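Local coordinates for exosome complex component Rrp41 (Archaeoglobus fulgidus, PDB 3M7N), which probably degrades RNA from its 3' end as the catalytic exoribonuclease component of the archaeal exosome, and may also synthesize heteromeric RNA tails, at residues 9-13 against 167-172. The protein carries 1 engineered substitution. Residues are numbered along the deposited sequence; the frame is centred on the assembly and turned at random.
Sequences EKLIV and ADGQLV
I12 and D168 join the N-terminal segment 9-13 to the beta hairpin 158-173 by side-chain packing and a side-chain-to-backbone hydrogen bond of less certain geometry, at the margin of the antiparallel sheet in which 170-173 is an outermost strand. The apolar part centres on I12, which loses most surface in its segment. With CG1 anti to the carbonyl carbon (chi1 -60°) and the chain extended beyond it, CD1 reaches the hairpin, 3.7 Å from CG of Q170. The I12 and Q170 side chains cross at about a right angle. The same I12 CD1 lies 4.1 Å from V172 CG1 and 4.2 Å from A167 CB, so one methyl spans both arms of the hairpin. L11 adds a second apolar touch, its CD1 being 4.1 Å from A167 CB; its side chain also rests on L18.

The polar link runs the other way: the I12 and D168 side chains slide past each other in opposite directions, and the D168 carboxyl group accepts the I12 backbone N-H on OD1. The modelled N to OD1 distance is 2.7 Å with 141° at the hydrogen, but OD1 is crowded against the K10 carbonyl, so length and bend are doubtful.

D168 occupies a tight turn closed by backbone bonds in both directions, A167 N to Q170 O at 2.7 Å and Q170 N to A167 O at 2.6 Å. E184 accepts the G169 N-H and, weakly, that of D168. Paired closing bonds and left-handed backbone angles at D168 and G169 identify a two-residue beta hairpin with a type I' turn, here in the region matching 3' exoribonuclease family domain 2 of this RNase PH-family protein.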
# COMPACT_ATOMS: atom_id res chain seq x y z
N GLU E 9 -20.77 -42.79 -2.20
CA GLU E 9 -20.41 -44.21 -2.20
C GLU E 9 -20.16 -44.75 -3.61
O GLU E 9 -19.22 -45.51 -3.83
CB GLU E 9 -21.47 -45.07 -1.50
N LYS E 10 -21.00 -44.35 -4.56
CA LYS E 10 -20.87 -44.87 -5.91
C LYS E 10 -20.24 -43.92 -6.92
O LYS E 10 -19.12 -44.15 -7.34
CB LYS E 10 -22.21 -45.38 -6.43
CG LYS E 10 -22.04 -46.34 -7.59
CD LYS E 10 -21.20 -47.55 -7.21
CE LYS E 10 -21.15 -48.53 -8.38
NZ LYS E 10 -20.39 -49.76 -8.05
N LEU E 11 -20.95 -42.86 -7.29
CA LEU E 11 -20.49 -41.93 -8.36
C LEU E 11 -20.81 -42.38 -9.78
O LEU E 11 -21.34 -41.61 -10.58
CB LEU E 11 -19.00 -41.56 -8.26
CG LEU E 11 -18.53 -40.68 -7.09
CD1 LEU E 11 -17.05 -40.30 -7.26
CD2 LEU E 11 -19.37 -39.44 -6.96
N ILE E 12 -20.47 -43.62 -10.12
CA ILE E 12 -20.91 -44.16 -11.41
C ILE E 12 -21.73 -45.43 -11.25
O ILE E 12 -21.28 -46.41 -10.66
CB ILE E 12 -19.74 -44.39 -12.38
CG1 ILE E 12 -19.01 -43.06 -12.64
CG2 ILE E 12 -20.25 -44.94 -13.70
CD1 ILE E 12 -17.86 -43.17 -13.64
N VAL E 13 -22.96 -45.40 -11.77
CA VAL E 13 -23.85 -46.57 -11.73
C VAL E 13 -24.41 -46.88 -13.11
O VAL E 13 -25.00 -46.02 -13.76
CB VAL E 13 -25.04 -46.37 -10.76
CG1 VAL E 13 -24.55 -46.04 -9.37
CG2 VAL E 13 -25.97 -45.27 -11.27
N ALA E 167 -13.47 -40.70 -11.84
CA ALA E 167 -14.46 -41.19 -10.89
C ALA E 167 -14.61 -42.70 -10.99
O ALA E 167 -14.75 -43.26 -12.08
CB ALA E 167 -15.79 -40.50 -11.13
N ASP E 168 -14.55 -43.37 -9.84
CA ASP E 168 -14.62 -44.83 -9.79
C ASP E 168 -13.69 -45.45 -10.80
O ASP E 168 -14.01 -46.47 -11.39
CB ASP E 168 -16.03 -45.32 -10.09
CG ASP E 168 -17.03 -44.92 -9.04
OD1 ASP E 168 -18.24 -44.92 -9.35
OD2 ASP E 168 -16.62 -44.60 -7.90
N GLY E 169 -12.54 -44.83 -11.00
CA GLY E 169 -11.54 -45.39 -11.89
C GLY E 169 -11.76 -44.97 -13.33
O GLY E 169 -10.97 -45.30 -14.20
N GLN E 170 -12.84 -44.24 -13.57
CA GLN E 170 -13.18 -43.87 -14.94
C GLN E 170 -12.98 -42.38 -15.21
O GLN E 170 -13.37 -41.54 -14.40
CB GLN E 170 -14.63 -44.27 -15.23
CG GLN E 170 -15.30 -43.44 -16.33
CD GLN E 170 -15.25 -44.09 -17.71
OE1 GLN E 170 -14.41 -43.73 -18.55
NE2 GLN E 170 -16.15 -45.04 -17.94
N LEU E 171 -12.35 -42.06 -16.34
CA LEU E 171 -12.22 -40.67 -16.78
C LEU E 171 -13.60 -40.11 -17.12
O LEU E 171 -14.41 -40.76 -17.80
CB LEU E 171 -11.31 -40.57 -18.00
CG LEU E 171 -9.84 -40.18 -17.80
CD1 LEU E 171 -9.31 -40.53 -16.42
CD2 LEU E 171 -8.98 -40.82 -18.88
N VAL E 172 -13.89 -38.90 -16.65
CA VAL E 172 -15.14 -38.28 -17.04
C VAL E 172 -14.87 -36.87 -17.51
O VAL E 172 -13.94 -36.22 -17.05
CB VAL E 172 -16.16 -38.31 -15.90
CG1 VAL E 172 -16.49 -39.76 -15.53
CG2 VAL E 172 -15.62 -37.55 -14.69